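Local coordinates for adhesion G-protein coupled receptor G6 (Danio rerio, PDB 6V55) that acts as a cell-adhesion receptor, probably signalling through G proteins in myelination, with a large calcium-binding extracellular region built from several domains, at residues H457-P461 with N480-T484; S335-P340 with S463-Q469; C473-R479 with N503-I507; I343-T348 with T442-E447. One frame throughout, in Å; residues are numbered along the deposited sequence.

Interaction 1: H457-P461 with N480-T484; sequences HYRWP and NASRT. With NAG (2-acetamido-2-deoxy-beta-D-glucopyranose), chain N; NAG (2-acetamido-2-deoxy-beta-D-glucopyranose), chain K.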
# COMPACT_ATOMS: atom_id res chain seq x y z
N HIS A 457 -5.34 2.64 18.71
CA HIS A 457 -4.31 3.44 18.03
C HIS A 457 -2.92 2.81 18.07
O HIS A 457 -1.93 3.49 17.76
CB HIS A 457 -4.22 4.89 18.52
CG HIS A 457 -5.54 5.52 18.81
ND1 HIS A 457 -6.33 6.07 17.83
CD2 HIS A 457 -6.22 5.67 19.98
CE1 HIS A 457 -7.44 6.53 18.37
NE2 HIS A 457 -7.40 6.30 19.67
N TYR A 458 -2.78 1.53 18.39
CA TYR A 458 -1.48 0.85 18.29
C TYR A 458 -1.66 -0.30 17.31
O TYR A 458 -2.03 -1.41 17.70
CB TYR A 458 -0.99 0.35 19.64
CG TYR A 458 -0.48 1.46 20.50
CD1 TYR A 458 0.88 1.75 20.54
CD2 TYR A 458 -1.36 2.24 21.24
CE1 TYR A 458 1.35 2.80 21.32
CE2 TYR A 458 -0.90 3.29 22.02
CZ TYR A 458 0.46 3.57 22.06
OH TYR A 458 0.93 4.62 22.83
N ARG A 459 -1.41 -0.03 16.03
CA ARG A 459 -1.73 -0.97 14.97
C ARG A 459 -0.47 -1.74 14.59
O ARG A 459 0.44 -1.19 13.97
CB ARG A 459 -2.34 -0.25 13.78
CG ARG A 459 -3.74 0.21 14.03
CD ARG A 459 -4.47 0.34 12.72
NE ARG A 459 -5.74 1.04 12.91
CZ ARG A 459 -6.49 1.52 11.91
NH1 ARG A 459 -6.09 1.37 10.65
NH2 ARG A 459 -7.64 2.15 12.18
N TRP A 460 -0.44 -2.99 14.94
CA TRP A 460 0.78 -3.75 14.73
C TRP A 460 0.67 -4.52 13.43
O TRP A 460 -0.36 -5.17 13.22
CB TRP A 460 1.01 -4.72 15.89
CG TRP A 460 0.95 -4.06 17.22
CD1 TRP A 460 -0.14 -3.94 18.05
CD2 TRP A 460 2.03 -3.41 17.89
NE1 TRP A 460 0.19 -3.24 19.19
CE2 TRP A 460 1.52 -2.91 19.12
CE3 TRP A 460 3.38 -3.18 17.57
CZ2 TRP A 460 2.31 -2.22 20.03
CZ3 TRP A 460 4.17 -2.49 18.48
CH2 TRP A 460 3.62 -2.02 19.70
N PRO A 461 1.65 -4.45 12.53
CA PRO A 461 1.55 -5.18 11.26
C PRO A 461 1.87 -6.67 11.44
O PRO A 461 2.31 -7.11 12.50
CB PRO A 461 2.58 -4.49 10.37
CG PRO A 461 3.57 -3.87 11.32
CD PRO A 461 2.82 -3.56 12.58
N ASN A 480 8.75 5.32 20.77
CA ASN A 480 8.09 4.15 20.21
C ASN A 480 7.51 3.24 21.29
O ASN A 480 7.93 3.24 22.45
CB ASN A 480 9.06 3.27 19.42
CG ASN A 480 9.81 4.01 18.36
OD1 ASN A 480 9.29 4.93 17.73
ND2 ASN A 480 11.06 3.57 18.13
N ALA A 481 6.55 2.42 20.86
CA ALA A 481 6.13 1.22 21.57
C ALA A 481 6.61 0.02 20.77
O ALA A 481 6.96 0.15 19.60
CB ALA A 481 4.61 1.17 21.74
N SER A 482 6.63 -1.15 21.40
CA SER A 482 7.10 -2.36 20.72
C SER A 482 6.28 -3.57 21.13
O SER A 482 5.73 -3.61 22.23
CB SER A 482 8.58 -2.64 20.97
OG SER A 482 8.76 -3.21 22.25
N ARG A 483 6.19 -4.54 20.22
CA ARG A 483 5.49 -5.81 20.43
C ARG A 483 6.22 -6.91 19.67
O ARG A 483 6.67 -6.69 18.54
CB ARG A 483 4.03 -5.77 19.96
CG ARG A 483 3.09 -6.66 20.75
CD ARG A 483 1.66 -6.60 20.23
NE ARG A 483 0.72 -7.35 21.06
CZ ARG A 483 -0.54 -7.62 20.69
NH1 ARG A 483 -0.99 -7.22 19.51
NH2 ARG A 483 -1.34 -8.30 21.51
N THR A 484 6.35 -8.09 20.28
CA THR A 484 7.10 -9.20 19.71
C THR A 484 6.17 -10.36 19.39
O THR A 484 5.33 -10.73 20.22
CB THR A 484 8.22 -9.65 20.66
OG1 THR A 484 9.03 -8.52 21.00
CG2 THR A 484 9.12 -10.69 19.99
C1 NAG N . 12.06 4.03 17.19
C2 NAG N . 13.38 4.40 17.88
C3 NAG N . 14.47 4.73 16.84
C4 NAG N . 14.60 3.65 15.76
C5 NAG N . 13.25 3.27 15.16
C6 NAG N . 13.34 2.06 14.26
C7 NAG N . 12.89 5.35 20.10
C8 NAG N . 12.75 6.61 20.90
N2 NAG N . 13.20 5.51 18.81
O3 NAG N . 15.72 4.88 17.50
O4 NAG N . 15.47 4.09 14.72
O5 NAG N . 12.30 2.96 16.20
O6 NAG N . 12.07 1.56 13.86
O7 NAG N . 12.71 4.23 20.60
C1 NAG K . 12.66 3.03 25.79
C2 NAG K . 12.94 1.99 24.69
C3 NAG K . 14.26 1.23 24.96
C4 NAG K . 15.42 2.21 25.18
C5 NAG K . 15.06 3.20 26.30
C6 NAG K . 16.13 4.26 26.55
C7 NAG K . 11.14 0.97 23.40
C8 NAG K . 9.99 0.00 23.41
N2 NAG K . 11.82 1.08 24.54
O3 NAG K . 14.57 0.38 23.87
O4 NAG K . 16.63 1.51 25.48
O5 NAG K . 13.84 3.90 25.97
O6 NAG K . 16.01 5.39 25.70
O7 NAG K . 11.44 1.61 22.39

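Interaction 2: S335-P340 with S463-Q469; sequences SGLGCP and SRPTVTQ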
# COMPACT_ATOMS: atom_id res chain seq x y z
N SER A 335 11.66 -6.11 4.42
CA SER A 335 10.30 -6.63 4.51
C SER A 335 9.52 -5.96 5.63
O SER A 335 10.05 -5.71 6.72
CB SER A 335 10.31 -8.13 4.74
OG SER A 335 9.02 -8.66 4.51
N GLY A 336 8.24 -5.70 5.36
CA GLY A 336 7.33 -5.18 6.38
C GLY A 336 6.92 -6.19 7.41
O GLY A 336 6.38 -5.80 8.46
N LEU A 337 7.14 -7.48 7.14
CA LEU A 337 6.93 -8.55 8.09
C LEU A 337 8.06 -8.66 9.11
O LEU A 337 7.90 -9.33 10.13
CB LEU A 337 6.79 -9.89 7.35
CG LEU A 337 5.64 -10.04 6.35
CD1 LEU A 337 6.04 -10.91 5.19
CD2 LEU A 337 4.43 -10.64 7.04
N GLY A 338 9.19 -8.05 8.84
CA GLY A 338 10.37 -8.29 9.64
C GLY A 338 11.36 -9.17 8.91
O GLY A 338 11.05 -9.80 7.89
N CYS A 339 12.59 -9.18 9.42
CA CYS A 339 13.67 -9.99 8.87
C CYS A 339 14.26 -10.80 10.02
O CYS A 339 15.24 -10.38 10.64
CB CYS A 339 14.76 -9.13 8.22
SG CYS A 339 14.19 -8.13 6.80
N PRO A 340 13.66 -11.95 10.36
CA PRO A 340 14.18 -12.75 11.47
C PRO A 340 15.39 -13.57 11.07
O PRO A 340 15.60 -13.90 9.90
CB PRO A 340 13.00 -13.67 11.82
CG PRO A 340 12.33 -13.87 10.52
CD PRO A 340 12.46 -12.57 9.77
N SER A 463 3.70 -10.18 11.25
CA SER A 463 5.10 -10.39 11.57
C SER A 463 5.47 -11.86 11.59
O SER A 463 4.73 -12.69 12.12
CB SER A 463 5.46 -9.79 12.93
OG SER A 463 4.97 -8.47 13.05
N ARG A 464 6.66 -12.16 11.07
CA ARG A 464 7.30 -13.46 11.22
C ARG A 464 7.65 -13.70 12.69
O ARG A 464 7.73 -12.75 13.47
CB ARG A 464 8.54 -13.53 10.31
CG ARG A 464 8.18 -13.57 8.82
CD ARG A 464 9.37 -13.92 7.93
NE ARG A 464 9.71 -12.80 7.04
CZ ARG A 464 9.67 -12.84 5.71
NH1 ARG A 464 9.33 -13.95 5.06
NH2 ARG A 464 9.99 -11.74 5.01
N PRO A 465 7.77 -14.97 13.12
CA PRO A 465 8.15 -15.25 14.52
C PRO A 465 9.53 -14.72 14.90
O PRO A 465 10.47 -14.78 14.11
CB PRO A 465 8.12 -16.78 14.59
CG PRO A 465 7.13 -17.17 13.57
CD PRO A 465 7.24 -16.18 12.45
N THR A 466 9.60 -14.22 16.15
CA THR A 466 10.72 -13.54 16.86
C THR A 466 11.02 -12.15 16.29
O THR A 466 12.01 -11.52 16.70
CB THR A 466 12.02 -14.36 16.95
OG1 THR A 466 12.72 -14.28 15.71
CG2 THR A 466 11.76 -15.84 17.32
N VAL A 467 10.19 -11.61 15.40
CA VAL A 467 10.30 -10.23 14.93
C VAL A 467 9.65 -9.32 15.97
O VAL A 467 8.54 -9.62 16.44
CB VAL A 467 9.63 -10.07 13.55
CG1 VAL A 467 9.31 -8.62 13.21
CG2 VAL A 467 10.48 -10.71 12.48
N THR A 468 10.33 -8.24 16.34
CA THR A 468 9.75 -7.17 17.14
C THR A 468 9.44 -5.98 16.23
O THR A 468 10.30 -5.56 15.45
CB THR A 468 10.70 -6.76 18.27
OG1 THR A 468 10.79 -7.85 19.19
CG2 THR A 468 10.21 -5.52 19.01
N GLN A 469 8.21 -5.48 16.30
CA GLN A 469 7.77 -4.33 15.52
C GLN A 469 7.64 -3.09 16.39
O GLN A 469 7.29 -3.18 17.56
CB GLN A 469 6.43 -4.59 14.86
CG GLN A 469 6.50 -5.72 13.92
CD GLN A 469 6.65 -5.26 12.49
OE1 GLN A 469 6.96 -4.08 12.22
NE2 GLN A 469 6.44 -6.19 11.56

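Interaction 3: C473-R479 with N503-I507; sequences CFPYKDR and NCTNI. With NAG (2-acetamido-2-deoxy-beta-D-glucopyranose), chain K; NAG (2-acetamido-2-deoxy-beta-D-glucopyranose), chain F.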
# COMPACT_ATOMS: atom_id res chain seq x y z
N CYS A 473 4.16 6.12 19.55
CA CYS A 473 3.39 6.34 20.76
C CYS A 473 2.24 7.29 20.43
O CYS A 473 2.45 8.35 19.84
CB CYS A 473 4.27 6.93 21.86
SG CYS A 473 5.43 5.79 22.64
N PHE A 474 1.02 6.88 20.77
CA PHE A 474 -0.14 7.73 20.56
C PHE A 474 -0.23 8.74 21.70
O PHE A 474 -0.20 8.35 22.86
CB PHE A 474 -1.42 6.89 20.50
CG PHE A 474 -2.65 7.70 20.24
CD1 PHE A 474 -2.91 8.17 18.96
CD2 PHE A 474 -3.53 8.03 21.27
CE1 PHE A 474 -4.04 8.92 18.69
CE2 PHE A 474 -4.66 8.81 21.01
CZ PHE A 474 -4.92 9.25 19.72
N PRO A 475 -0.39 10.04 21.41
CA PRO A 475 -0.42 10.71 20.10
C PRO A 475 0.77 11.62 19.76
O PRO A 475 0.69 12.32 18.76
CB PRO A 475 -1.66 11.57 20.21
CG PRO A 475 -1.59 12.04 21.64
CD PRO A 475 -0.95 10.92 22.45
N TYR A 476 1.83 11.62 20.56
CA TYR A 476 2.86 12.62 20.33
C TYR A 476 3.99 12.12 19.44
O TYR A 476 4.71 12.95 18.87
CB TYR A 476 3.39 13.12 21.68
CG TYR A 476 2.27 13.79 22.45
CD1 TYR A 476 1.53 14.83 21.87
CD2 TYR A 476 1.92 13.37 23.73
CE1 TYR A 476 0.48 15.45 22.55
CE2 TYR A 476 0.88 13.99 24.41
CZ TYR A 476 0.17 15.02 23.82
OH TYR A 476 -0.86 15.63 24.52
N LYS A 477 4.14 10.79 19.32
CA LYS A 477 5.11 10.09 18.45
C LYS A 477 6.57 10.43 18.74
O LYS A 477 7.43 10.24 17.87
CB LYS A 477 4.85 10.32 16.96
CG LYS A 477 3.44 10.13 16.46
CD LYS A 477 3.37 10.66 15.02
CE LYS A 477 3.67 9.61 13.97
NZ LYS A 477 2.82 9.78 12.76
N ASP A 478 6.88 10.92 19.95
CA ASP A 478 8.26 11.27 20.28
C ASP A 478 9.10 10.02 20.45
O ASP A 478 10.27 9.99 20.04
CB ASP A 478 8.35 12.10 21.57
CG ASP A 478 7.26 13.17 21.67
OD1 ASP A 478 6.57 13.19 22.72
OD2 ASP A 478 7.11 14.01 20.75
N ARG A 479 8.53 8.97 21.05
CA ARG A 479 9.17 7.67 21.25
C ARG A 479 8.27 6.57 20.69
O ARG A 479 7.18 6.83 20.17
CB ARG A 479 9.53 7.43 22.73
CG ARG A 479 10.09 8.64 23.48
CD ARG A 479 10.66 8.28 24.85
NE ARG A 479 12.05 7.81 24.79
CZ ARG A 479 12.79 7.57 25.87
NH1 ARG A 479 12.29 7.76 27.09
NH2 ARG A 479 14.05 7.15 25.74
N ASN A 503 7.63 3.64 27.25
CA ASN A 503 8.15 4.94 26.86
C ASN A 503 7.06 5.87 26.33
O ASN A 503 7.37 6.97 25.83
CB ASN A 503 9.26 4.77 25.81
CG ASN A 503 10.47 3.98 26.33
OD1 ASN A 503 10.51 3.58 27.49
ND2 ASN A 503 11.46 3.76 25.46
N CYS A 504 5.79 5.49 26.44
CA CYS A 504 4.70 6.22 25.81
C CYS A 504 3.95 7.07 26.84
O CYS A 504 3.84 6.72 28.02
CB CYS A 504 3.71 5.27 25.13
SG CYS A 504 4.27 4.40 23.65
N THR A 505 3.38 8.18 26.34
CA THR A 505 2.59 9.11 27.13
C THR A 505 1.15 9.14 26.63
O THR A 505 0.89 8.93 25.44
CB THR A 505 3.17 10.52 27.06
OG1 THR A 505 3.34 10.89 25.69
CG2 THR A 505 4.52 10.60 27.76
N ASN A 506 0.22 9.42 27.54
CA ASN A 506 -1.19 9.69 27.25
C ASN A 506 -1.32 11.00 26.48
O ASN A 506 -0.38 11.77 26.34
CB ASN A 506 -2.00 9.87 28.55
CG ASN A 506 -2.22 8.58 29.35
OD1 ASN A 506 -2.49 7.52 28.79
ND2 ASN A 506 -2.14 8.70 30.69
N ILE A 507 -2.55 11.29 26.03
CA ILE A 507 -2.95 12.67 25.71
C ILE A 507 -2.78 13.57 26.93
O ILE A 507 -2.20 14.66 26.85
CB ILE A 507 -4.41 12.71 25.20
CG1 ILE A 507 -4.56 11.96 23.88
CG2 ILE A 507 -4.92 14.15 25.05
CD1 ILE A 507 -6.00 11.74 23.49
C1 NAG K . 12.66 3.03 25.79
C2 NAG K . 12.94 1.99 24.69
C3 NAG K . 14.26 1.23 24.96
C4 NAG K . 15.42 2.21 25.18
C5 NAG K . 15.06 3.20 26.30
C6 NAG K . 16.13 4.26 26.55
C7 NAG K . 11.14 0.97 23.40
C8 NAG K . 9.99 0.00 23.41
N2 NAG K . 11.82 1.08 24.54
O3 NAG K . 14.57 0.38 23.87
O4 NAG K . 16.63 1.51 25.48
O5 NAG K . 13.84 3.90 25.97
O6 NAG K . 16.01 5.39 25.70
O7 NAG K . 11.44 1.61 22.39
C1 NAG F . -2.35 7.68 31.70
C2 NAG F . -1.31 7.68 32.89
C3 NAG F . -1.84 6.85 34.09
C4 NAG F . -3.25 7.25 34.49
C5 NAG F . -4.16 7.04 33.28
C6 NAG F . -5.62 7.36 33.56
C7 NAG F . 1.16 7.42 32.98
C8 NAG F . 2.35 6.74 32.36
N2 NAG F . -0.03 7.14 32.43
O3 NAG F . -0.98 6.98 35.22
O4 NAG F . -3.72 6.48 35.60
O5 NAG F . -3.72 7.91 32.23
O6 NAG F . -6.09 6.73 34.74
O7 NAG F . 1.27 8.17 33.94
O HOH W 1 2.30 9.97 23.04

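Interaction 4: I343-T348 with T442-E447; sequences IFYRST and TVNLME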
# COMPACT_ATOMS: atom_id res chain seq x y z
N ILE A 343 14.00 -19.22 10.52
CA ILE A 343 12.68 -19.60 10.03
C ILE A 343 12.25 -20.89 10.73
O ILE A 343 13.01 -21.86 10.76
CB ILE A 343 12.69 -19.78 8.50
CG1 ILE A 343 13.04 -18.45 7.82
CG2 ILE A 343 11.38 -20.40 7.98
CD1 ILE A 343 11.85 -17.53 7.59
N PHE A 344 11.03 -20.90 11.27
CA PHE A 344 10.56 -21.98 12.12
C PHE A 344 9.47 -22.80 11.44
O PHE A 344 8.62 -22.26 10.75
CB PHE A 344 10.04 -21.40 13.41
CG PHE A 344 11.10 -20.79 14.27
CD1 PHE A 344 11.43 -19.44 14.15
CD2 PHE A 344 11.76 -21.57 15.21
CE1 PHE A 344 12.40 -18.88 14.98
CE2 PHE A 344 12.73 -21.03 16.04
CZ PHE A 344 13.05 -19.67 15.93
N TYR A 345 9.50 -24.12 11.66
CA TYR A 345 8.54 -25.06 11.10
C TYR A 345 8.03 -25.97 12.21
O TYR A 345 8.80 -26.36 13.09
CB TYR A 345 9.19 -25.93 10.02
CG TYR A 345 9.71 -25.20 8.80
CD1 TYR A 345 8.90 -25.04 7.67
CD2 TYR A 345 11.01 -24.71 8.76
CE1 TYR A 345 9.37 -24.41 6.54
CE2 TYR A 345 11.49 -24.05 7.63
CZ TYR A 345 10.66 -23.90 6.53
OH TYR A 345 11.13 -23.26 5.38
N ARG A 346 6.75 -26.33 12.16
CA ARG A 346 6.17 -27.30 13.10
C ARG A 346 5.84 -28.58 12.35
O ARG A 346 5.21 -28.52 11.29
CB ARG A 346 4.92 -26.72 13.74
CG ARG A 346 4.18 -27.63 14.71
CD ARG A 346 2.81 -27.02 15.12
NE ARG A 346 1.99 -26.89 13.93
CZ ARG A 346 1.51 -25.74 13.44
NH1 ARG A 346 1.75 -24.58 14.06
NH2 ARG A 346 0.79 -25.75 12.31
N SER A 347 6.27 -29.74 12.87
CA SER A 347 6.01 -31.00 12.18
C SER A 347 5.29 -32.01 13.07
O SER A 347 5.42 -31.99 14.30
CB SER A 347 7.28 -31.69 11.65
OG SER A 347 8.29 -31.74 12.64
N THR A 348 4.54 -32.90 12.43
CA THR A 348 3.84 -33.99 13.09
C THR A 348 4.38 -35.30 12.53
O THR A 348 4.20 -35.59 11.34
CB THR A 348 2.33 -33.90 12.91
OG1 THR A 348 1.86 -32.76 13.64
CG2 THR A 348 1.63 -35.16 13.42
N THR A 442 3.88 -34.69 8.27
CA THR A 442 3.46 -33.42 7.70
C THR A 442 4.29 -32.32 8.36
O THR A 442 4.53 -32.37 9.56
CB THR A 442 1.98 -33.16 7.93
OG1 THR A 442 1.78 -33.02 9.33
CG2 THR A 442 1.12 -34.34 7.45
N VAL A 443 4.74 -31.35 7.56
CA VAL A 443 5.51 -30.19 8.04
C VAL A 443 4.78 -28.93 7.61
O VAL A 443 4.40 -28.80 6.44
CB VAL A 443 6.96 -30.19 7.49
CG1 VAL A 443 7.72 -28.96 7.95
CG2 VAL A 443 7.71 -31.43 7.92
N ASN A 444 4.56 -28.02 8.55
CA ASN A 444 3.89 -26.75 8.30
C ASN A 444 4.82 -25.61 8.68
O ASN A 444 5.46 -25.63 9.73
CB ASN A 444 2.58 -26.65 9.08
CG ASN A 444 1.53 -27.58 8.55
OD1 ASN A 444 1.45 -27.81 7.34
ND2 ASN A 444 0.73 -28.16 9.43
N LEU A 445 4.90 -24.63 7.78
CA LEU A 445 5.60 -23.40 8.10
C LEU A 445 4.82 -22.65 9.16
O LEU A 445 3.59 -22.57 9.11
CB LEU A 445 5.76 -22.56 6.84
CG LEU A 445 6.34 -21.16 6.93
CD1 LEU A 445 7.79 -21.23 7.32
CD2 LEU A 445 6.19 -20.51 5.57
N MET A 446 5.55 -22.17 10.17
CA MET A 446 4.94 -21.56 11.34
C MET A 446 4.29 -20.24 10.98
O MET A 446 4.90 -19.38 10.33
CB MET A 446 5.99 -21.35 12.43
CG MET A 446 5.55 -20.47 13.54
SD MET A 446 5.32 -21.47 14.96
CE MET A 446 7.00 -21.73 15.44
N GLU A 447 3.03 -20.10 11.39
CA GLU A 447 2.16 -19.03 10.95
C GLU A 447 2.61 -17.71 11.56
O GLU A 447 3.02 -17.67 12.72
CB GLU A 447 0.72 -19.33 11.33
CG GLU A 447 0.14 -20.64 10.71
CD GLU A 447 0.46 -21.94 11.50
OE1 GLU A 447 0.75 -22.96 10.84
OE2 GLU A 447 0.44 -21.93 12.75

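Interaction 1: H457-P461 with N480-T484
Arg483 lies across the indole of Trp460, and its side chain can be followed atom by atom. CB sits over the six-membered ring in a CH-pi contact, 3.5 Å from the centroid of that Trp460 ring and only 8° off its normal. CG stands slightly farther from the ring. The chain then runs extended (chi2 -179°), so that CD lies over the face of the pyrrole half, near its centre, 3.8 Å from Trp460 NE1, which is itself hydrogen-bonded to Phe454 O. Beyond it NE turns to Ala497 O, and NH1 passes 3.7 Å from Trp460 CD1 on its way to a salt bridge with Asp452. The guanidinium is canted 51° to the indole, so it does not stack on it; its cation-pi partner is Trp496. The far rim of the indole meets strand backbone: CH2 of Trp460 is 3.4 Å from Ser482 C, and CZ3 is as close to Arg483 N. Ala481 CB sits beside Tyr458, 3.7 Å from CE1, while the Tyr458 hydroxyl bonds to Phe474 N. Asn480 bears a glycan on ND2. The contact itself is therefore greasy, made of ring and methylene surface, and the polar ends find their partners beyond it, which suits a buried seam.

Interaction 2: S335-P340 with S463-Q469
This is a loop-on-loop contact between domains: Pro340 and Leu337, in the loop that leads into strand 342-353 of the SEA domain, pack on Arg464 and Val467 in the turn before strand 468-472. Each side is shaped by a beta turn, type I from Ser335 to Gly338 and type II from Arg464 to Val467. Arg464 does much of the gripping. Its backbone N bonds to Leu337 O at 3.2 Å, while its side chain, bent at chi3 (-116°), swings NE round to the next carbonyl, Gly338 O, in a weak bond of 3.4 Å near the guanidinium plane. Leu337 CD1 lies over one face of that group. The ring of Pro340 crosses the alkyl part of Arg464 at about a right angle, with CG 3.8 Å from Arg464 CB, and its CD rests on Val467 CG2. Val467 CG1 comes within 3.7 Å of Gly338 CA, a position whose backbone angles already call for glycine. Gln469 NE2 gives a nearly straight bond (167°) to Gly336 O at 3.1 Å. The same nitrogen also donates to Ser463 OG, which bonds in turn to Pro461 O, so two acceptors hold the amide NH2. Outside the contact, Ser335 OG bonds to Asp71 in the CUB domain, and Cys339 is tied to Cys333. The carbonyls of Gly336, Leu337 and Gly338 thus turn to donors of 463-469, the last only weakly, while Leu337 and Pro340 supply apolar cover over the arginine and Val467.

Interaction 3: C473-R479 with N503-I507
The Cys473-Cys504 disulfide belongs to the small cystine-bonded domain, consistent with the hormone receptor (HormR) domain of adhesion receptors, and ties the loop between strands 468-472 and 480-488 to the segment after strand 493-496. Its SG atoms, 2.1 Å apart, join Cys473 to Cys504 with a chi3 of -76°. Beside it, Pro475, behind a cis peptide bond, is sandwiched between neighbours: its CB covers the ring centre of Phe474, and its CG that of Tyr476. Pro475 CG also reaches Ile507 CG1 at 3.7 Å. Tyr476 lays its edge along 505-507, with CD2 3.5 Å from Thr505 OG1, and its OH bonds to a lone pair of Ile507 O, in the carbonyl plane, at 2.9 Å. A water joins Tyr476 N to Thr505 O. A phenylalanine in place of Tyr476 would probably keep the proline sandwich but leave Ile507 O without its hydroxyl mate. At the other end the Arg479 guanidinium stacks on the Asn503 amide, planes 19° apart, and NH2 of Arg479 reaches 2.6 Å from O6 of the sugar on Asn503. Asn506 carries a second glycan. Phe474 and Tyr476 touch helices 517-527 and 534-550, and Lys477 bridges to Glu53 and Asp98 of the calcium site. A short loop pinned by a disulfide and a cis-proline between aromatic rings, pressed on the following helices, fits a HormR domain seated on its GAIN domain.

Interaction 4: I343-T348 with T442-E447
Arg346 and Glu447 meet end-on in a two-bond salt bridge where strand 436-445 runs out, beside the central strand 342-353 of the SEA sheet. NH1 of Arg346 donates to Glu447 OE2 at 3.2 Å, almost straight (175°) and in the guanidinium plane; NH2 donates to OE1, which lies 20° out of that plane. Both carboxylate oxygens use their syn lone pairs. The arginine chain leaves with CG opposite the backbone N and then bends at chi3 (62°), which turns the group back over strand 436-445. On the other face of the sheet Leu445 CD1 packs off-centre on the Tyr345 ring in a CH-pi contact, 4.1 Å from its centroid, while Val443 CG1 lies against Tyr345 CB. Near the strand end, Phe344 CB touches Met446 CE at 3.7 Å. Behind these side chains is the antiparallel pairing: Arg346 and Asn444 exchange two backbone bonds, Thr348 and Thr442 do likewise, and Met446 N still bonds to Phe344 O at 3.1 Å where the strand gives way to loop. Farther out, Tyr345 and Val443 rest on Ile422 of helix 419-427, and strand 399-410 pairs with the other edge of 342-353. Phe344 and Met446 press on Ile487, and Arg346 NH1 has a further acceptor in Tyr492 O. A leucine replacing Arg346 would probably leave the Glu447 carboxylate without its charge mate and Tyr492 O without this donor. Backbone bonds thus hold the strands in register, and one guanidinium joins the Glu447 carboxylate to Tyr492 O.

How the interactions relate
Interactions 1, 2 and 3 crowd into the region around strands 468-472 and 480-488, and interaction 4 joins two inner strands of the SEA sheet beside it. Interaction 1 is the buried one, apolar across its interface; the other three are only partly buried and add other chemistry: side chain to carbonyl in 2, a covalent disulfide and a tyrosine hydroxyl to a carbonyl in 3, a salt bridge in 4. Interactions 1 and 2 share neighbouring strands, joined by Gln469 N to Arg483 O at 3.0 Å. The Tyr458 hydroxyl links 1 to 3, and the sugar on Asn503 touches both. Between 2 and 4, Pro465 packs on Met446 where the domains join, whereas 3 and 4 have centres about 37 Å apart.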